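Local coordinates for protein butyrophilin subfamily 1 member A1 (Bos taurus, PDB 4HH8) that may function in the secretion of milk-fat droplets and probably inhibits T-cell proliferation and cytokine secretion, at residues A32-R37 against L49-E54; R109-F112 against N117-E120. The protein carries 1 engineered substitution. One frame throughout, in Å; residues are numbered along the deposited sequence.

Contact 1: A32-R37 against L49-E54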
loop_
_atom_site.group_PDB
_atom_site.type_symbol
_atom_site.label_atom_id
_atom_site.label_comp_id
_atom_site.label_asym_id
_atom_site.label_seq_id
_atom_site.Cartn_x
_atom_site.Cartn_y
_atom_site.Cartn_z
ATOM N N ALA A 32 4.362 -1.206 9.761
ATOM C CA ALA A 32 3.031 -0.693 9.946
ATOM C C ALA A 32 2.472 -1.201 11.255
ATOM O O ALA A 32 2.816 -2.291 11.715
ATOM C CB ALA A 32 2.115 -1.107 8.817
ATOM N N GLU A 33 1.564 -0.416 11.813
ATOM C CA GLU A 33 0.875 -0.766 13.038
ATOM C C GLU A 33 -0.596 -0.821 12.756
ATOM O O GLU A 33 -1.134 0.121 12.191
ATOM C CB GLU A 33 1.207 0.248 14.148
ATOM C CG GLU A 33 2.723 0.149 14.547
ATOM C CD GLU A 33 3.073 0.947 15.824
ATOM O OE1 GLU A 33 2.162 1.313 16.577
ATOM O OE2 GLU A 33 4.262 1.244 16.053
ATOM N N LEU A 34 -1.222 -1.936 13.142
ATOM C CA LEU A 34 -2.644 -2.197 12.977
ATOM C C LEU A 34 -3.332 -2.129 14.330
ATOM O O LEU A 34 -3.320 -3.088 15.066
ATOM C CB LEU A 34 -2.879 -3.572 12.378
ATOM C CG LEU A 34 -2.583 -3.761 10.886
ATOM C CD1 LEU A 34 -1.341 -3.012 10.422
ATOM C CD2 LEU A 34 -2.464 -5.234 10.585
ATOM N N PRO A 35 -3.955 -0.991 14.654
ATOM C CA PRO A 35 -4.500 -0.784 16.020
ATOM C C PRO A 35 -5.917 -1.270 16.127
ATOM O O PRO A 35 -6.630 -1.344 15.124
ATOM C CB PRO A 35 -4.428 0.728 16.207
ATOM C CG PRO A 35 -4.367 1.319 14.701
ATOM C CD PRO A 35 -4.195 0.149 13.747
ATOM N N CYS A 36 -6.297 -1.698 17.316
ATOM C CA CYS A 36 -7.684 -1.932 17.668
ATOM C C CYS A 36 -7.773 -1.651 19.165
ATOM O O CYS A 36 -6.778 -1.796 19.892
ATOM C CB CYS A 36 -8.112 -3.360 17.386
ATOM S SG CYS A 36 -8.343 -3.747 15.663
ATOM N N ARG A 37 -8.949 -1.239 19.620
ATOM C CA ARG A 37 -9.127 -0.895 21.030
ATOM C C ARG A 37 -10.454 -1.395 21.560
ATOM O O ARG A 37 -11.417 -1.568 20.808
ATOM C CB ARG A 37 -8.948 0.616 21.297
ATOM C CG ARG A 37 -9.869 1.521 20.481
ATOM C CD ARG A 37 -10.023 2.959 21.027
ATOM N NE ARG A 37 -11.198 3.601 20.394
ATOM C CZ ARG A 37 -11.428 4.919 20.289
ATOM N NH1 ARG A 37 -10.564 5.817 20.777
ATOM N NH2 ARG A 37 -12.534 5.343 19.677
ATOM N N LEU A 49 -5.507 -11.881 22.381
ATOM C CA LEU A 49 -5.407 -10.908 21.284
ATOM C C LEU A 49 -4.995 -11.650 20.018
ATOM O O LEU A 49 -3.902 -12.194 19.985
ATOM C CB LEU A 49 -4.347 -9.848 21.604
ATOM C CG LEU A 49 -4.481 -9.161 22.980
ATOM C CD1 LEU A 49 -3.302 -8.274 23.283
ATOM C CD2 LEU A 49 -5.798 -8.375 23.157
ATOM N N ARG A 50 -5.850 -11.684 19.000
ATOM C CA ARG A 50 -5.553 -12.408 17.765
ATOM C C ARG A 50 -5.734 -11.502 16.553
ATOM O O ARG A 50 -6.811 -10.942 16.364
ATOM C CB ARG A 50 -6.482 -13.617 17.611
ATOM C CG ARG A 50 -6.208 -14.453 16.359
ATOM C CD ARG A 50 -7.276 -15.546 16.097
ATOM N NE ARG A 50 -7.243 -16.539 17.167
ATOM C CZ ARG A 50 -6.593 -17.701 17.131
ATOM N NH1 ARG A 50 -5.902 -18.080 16.054
ATOM N NH2 ARG A 50 -6.632 -18.492 18.199
ATOM N N TRP A 51 -4.709 -11.342 15.739
ATOM C CA TRP A 51 -4.912 -10.706 14.435
ATOM C C TRP A 51 -4.845 -11.795 13.379
ATOM O O TRP A 51 -4.006 -12.697 13.458
ATOM C CB TRP A 51 -3.844 -9.649 14.171
ATOM C CG TRP A 51 -4.152 -8.290 14.677
ATOM C CD1 TRP A 51 -4.473 -7.213 13.937
ATOM C CD2 TRP A 51 -4.125 -7.851 16.039
ATOM N NE1 TRP A 51 -4.647 -6.119 14.741
ATOM C CE2 TRP A 51 -4.439 -6.485 16.038
ATOM C CE3 TRP A 51 -3.794 -8.472 17.250
ATOM C CZ2 TRP A 51 -4.497 -5.720 17.201
ATOM C CZ3 TRP A 51 -3.847 -7.718 18.420
ATOM C CH2 TRP A 51 -4.202 -6.342 18.379
ATOM N N PHE A 52 -5.749 -11.748 12.407
ATOM C CA PHE A 52 -5.747 -12.754 11.354
ATOM C C PHE A 52 -6.257 -12.165 10.054
ATOM O O PHE A 52 -6.805 -11.048 10.023
ATOM C CB PHE A 52 -6.537 -14.008 11.775
ATOM C CG PHE A 52 -8.021 -13.779 11.988
ATOM C CD1 PHE A 52 -8.930 -14.042 10.965
ATOM C CD2 PHE A 52 -8.506 -13.334 13.216
ATOM C CE1 PHE A 52 -10.283 -13.858 11.135
ATOM C CE2 PHE A 52 -9.864 -13.154 13.419
ATOM C CZ PHE A 52 -10.770 -13.430 12.367
ATOM N N ARG A 53 -6.084 -12.918 8.977
ATOM C CA ARG A 53 -6.534 -12.462 7.683
ATOM C C ARG A 53 -7.751 -13.258 7.246
ATOM O O ARG A 53 -8.881 -12.935 7.613
ATOM C CB ARG A 53 -5.382 -12.508 6.694
ATOM C CG ARG A 53 -4.437 -11.338 6.923
ATOM C CD ARG A 53 -3.299 -11.294 5.991
ATOM N NE ARG A 53 -3.635 -10.655 4.731
ATOM C CZ ARG A 53 -2.738 -10.405 3.783
ATOM N NH1 ARG A 53 -1.476 -10.757 3.966
ATOM N NH2 ARG A 53 -3.092 -9.841 2.642
ATOM N N GLU A 54 -7.524 -14.338 6.520
ATOM C CA GLU A 54 -8.629 -15.113 5.989
ATOM C C GLU A 54 -9.055 -16.219 6.968
ATOM O O GLU A 54 -10.244 -16.350 7.250
ATOM C CB GLU A 54 -8.307 -15.602 4.564
ATOM C CG GLU A 54 -8.672 -14.540 3.479
ATOM C CD GLU A 54 -7.535 -14.238 2.480
ATOM O OE1 GLU A 54 -7.045 -15.184 1.802
ATOM O OE2 GLU A 54 -7.134 -13.045 2.361
#

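Contact 2: R109-F112 against N117-E120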
loop_
_atom_site.group_PDB
_atom_site.type_symbol
_atom_site.label_atom_id
_atom_site.label_comp_id
_atom_site.label_asym_id
_atom_site.label_seq_id
_atom_site.Cartn_x
_atom_site.Cartn_y
_atom_site.Cartn_z
ATOM N N ARG A 109 -8.435 -8.824 10.626
ATOM C CA ARG A 109 -9.401 -8.792 11.695
ATOM C C ARG A 109 -8.698 -8.871 13.047
ATOM O O ARG A 109 -7.780 -9.666 13.232
ATOM C CB ARG A 109 -10.425 -9.921 11.516
ATOM C CG ARG A 109 -11.295 -9.762 10.252
ATOM C CD ARG A 109 -12.578 -10.580 10.405
ATOM N NE ARG A 109 -13.495 -10.515 9.258
ATOM C CZ ARG A 109 -14.566 -9.723 9.172
ATOM N NH1 ARG A 109 -14.875 -8.886 10.157
ATOM N NH2 ARG A 109 -15.336 -9.765 8.083
ATOM N N CYS A 110 -9.134 -8.046 13.991
ATOM C CA CYS A 110 -8.580 -8.091 15.353
ATOM C C CYS A 110 -9.604 -8.630 16.318
ATOM O O CYS A 110 -10.683 -8.051 16.478
ATOM C CB CYS A 110 -8.132 -6.719 15.820
ATOM S SG CYS A 110 -9.463 -5.468 15.729
ATOM N N PHE A 111 -9.228 -9.709 16.993
ATOM C CA PHE A 111 -10.107 -10.440 17.877
ATOM C C PHE A 111 -9.554 -10.381 19.309
ATOM O O PHE A 111 -8.375 -10.658 19.532
ATOM C CB PHE A 111 -10.150 -11.866 17.343
ATOM C CG PHE A 111 -10.968 -12.820 18.147
ATOM C CD1 PHE A 111 -12.348 -12.924 17.940
ATOM C CD2 PHE A 111 -10.353 -13.692 19.041
ATOM C CE1 PHE A 111 -13.102 -13.846 18.656
ATOM C CE2 PHE A 111 -11.086 -14.613 19.767
ATOM C CZ PHE A 111 -12.470 -14.698 19.574
ATOM N N PHE A 112 -10.417 -9.996 20.250
ATOM C CA PHE A 112 -10.118 -9.901 21.683
ATOM C C PHE A 112 -11.014 -10.902 22.401
ATOM O O PHE A 112 -12.215 -10.849 22.217
ATOM C CB PHE A 112 -10.508 -8.534 22.226
ATOM C CG PHE A 112 -9.586 -7.434 21.858
ATOM C CD1 PHE A 112 -8.904 -6.740 22.840
ATOM C CD2 PHE A 112 -9.423 -7.049 20.538
ATOM C CE1 PHE A 112 -8.057 -5.688 22.503
ATOM C CE2 PHE A 112 -8.564 -6.014 20.195
ATOM C CZ PHE A 112 -7.887 -5.338 21.161
ATOM N N ASN A 117 -16.400 -14.382 26.551
ATOM C CA ASN A 117 -16.724 -13.134 25.865
ATOM C C ASN A 117 -15.663 -12.795 24.811
ATOM O O ASN A 117 -14.478 -12.642 25.123
ATOM C CB ASN A 117 -16.825 -11.977 26.862
ATOM C CG ASN A 117 -17.725 -12.287 28.072
ATOM O OD1 ASN A 117 -18.856 -12.730 27.929
ATOM N ND2 ASN A 117 -17.220 -12.005 29.261
ATOM N N TYR A 118 -16.094 -12.685 23.564
ATOM C CA TYR A 118 -15.214 -12.240 22.496
ATOM C C TYR A 118 -15.900 -11.191 21.642
ATOM O O TYR A 118 -17.130 -11.150 21.567
ATOM C CB TYR A 118 -14.762 -13.412 21.625
ATOM C CG TYR A 118 -15.903 -14.254 21.082
ATOM C CD1 TYR A 118 -16.404 -14.054 19.790
ATOM C CD2 TYR A 118 -16.483 -15.261 21.868
ATOM C CE1 TYR A 118 -17.471 -14.839 19.290
ATOM C CE2 TYR A 118 -17.544 -16.043 21.390
ATOM C CZ TYR A 118 -18.033 -15.834 20.105
ATOM O OH TYR A 118 -19.074 -16.631 19.657
ATOM N N GLU A 119 -15.087 -10.344 21.011
ATOM C CA GLU A 119 -15.548 -9.392 20.018
ATOM C C GLU A 119 -14.421 -9.118 19.021
ATOM O O GLU A 119 -13.255 -9.426 19.291
ATOM C CB GLU A 119 -16.036 -8.097 20.678
ATOM C CG GLU A 119 -16.622 -7.067 19.698
ATOM C CD GLU A 119 -17.852 -7.566 18.953
ATOM O OE1 GLU A 119 -18.945 -7.541 19.561
ATOM O OE2 GLU A 119 -17.725 -7.974 17.764
ATOM N N GLU A 120 -14.779 -8.563 17.868
ATOM C CA GLU A 120 -13.809 -8.278 16.815
ATOM C C GLU A 120 -14.126 -7.065 15.924
ATOM O O GLU A 120 -15.258 -6.539 15.888
ATOM C CB GLU A 120 -13.559 -9.518 15.961
ATOM C CG GLU A 120 -14.776 -9.936 15.179
ATOM C CD GLU A 120 -14.501 -11.127 14.316
ATOM O OE1 GLU A 120 -14.475 -12.255 14.850
ATOM O OE2 GLU A 120 -14.319 -10.933 13.098
#

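Contact 1: A32-R37 against L49-E54
W51 reaches across from one sheet of an immunoglobulin V-set sandwich and settles against L34 and C36 of the other, a worked example of the pin found at the centre of this fold: a tryptophan packed on the intersheet disulfide. The two strands belong to different sheets, and even their closest alpha carbons, those of L34 and W51, stand 8.9 Å apart, so the contact is made almost wholly by the indole. Its pyrrole side lies near L34: W51 NE1 is 3.9 Å from L34 CB, and W51 CD1 4.3 Å from it. The benzene side serves C36, whose CB is 4.3 Å from W51 CZ2. The cysteine sulfur is placed obliquely to the ring, C36 SG lying 5.3 Å from the centroid of the five-membered ring of W51 and 54° off its normal, an oblique sulfur-aromatic contact.

The beta carbon of W51 already points at the facing strand, and chi1 of -88°, with CG opposite the carbonyl carbon, carries the indole on across the interior. A second shell holds the partners in place. V93 and V95 of strand 92-97 also touch W51, V123 packs on both L34 and C36, and the disulfide from C36 to C110 fixes the sulfur. All three touching residues are buried, and within this interior W51 NE1 lies 3.3 Å from the backbone O of L34.

Contact 2: R109-F112 against N117-E120
F112 and E119 pair through their backbones at the heart of a beta hairpin, the F-G hairpin of the immunoglobulin V-set domain. The strands run antiparallel, at 162°, and this hydrogen-bonded pair gives the firm part of the contact. F112 N donates to E119 O over 3.0 Å in an almost straight bond (175°), and E119 N returns a bond to F112 O at 3.2 Å. One step along, F111 and E120 form the neighbouring non-hydrogen-bonded pair, where the alpha carbon of E120 approaches C110 O to 3.2 Å in a CA-H...O contact.

Packing is close on the face that carries F111. Its CG is anti to the backbone N (chi1 178°), which swings the ring along the strand toward Y118, and F111 CZ meets Y118 CB at 3.3 Å. The two rings meet obliquely, with centroids 5.7 Å apart. On the opposite face F112 turns inward to pack on L49 and V17, while C110 carries the disulfide to C36.

The looser part is the solvent-facing margin. Y118 is packed at its CB, but the end of its ring leads away from the contact. E120 and R109 lie at this margin on the F111 side, the carboxylate of E120 nearly perpendicular to the F111 ring, with E120 OE1 3.8 Å from F111 CD1. E120 OE2 touches the aliphatic CD of R109 at 3.2 Å but lies 3.6 Å from R109 NH1, a long salt bridge. On the F112 face, E119 turns its carboxylate back on its own strand, where OE2 accepts a bond from E120 N. The hairpin's register therefore rests on the paired backbone hydrogen bonds, with the stretched R109-E120 attraction probably adding only modestly at the margin.

Overall arrangement
From the N terminus the chain first runs through 32-37 in one sheet of the V-set domain, then crosses to 49-54 in the other, so contact 1 closes a short intersheet loop of eleven residues. Much later, after strand 106-114 the chain reverses into strand 117-128, and contact 2 closes that hairpin within a single sheet. The two loops follow in series, neither enclosing nor crossing the other, yet their centres lie about 10 Å apart. Strands 48-52 and 106-114 are neighbours, joined where R50 N probably hydrogen-bonds F111 O, and the disulfide between C36 and C110 links strand 32-39 to the hairpin, tying both sheets together.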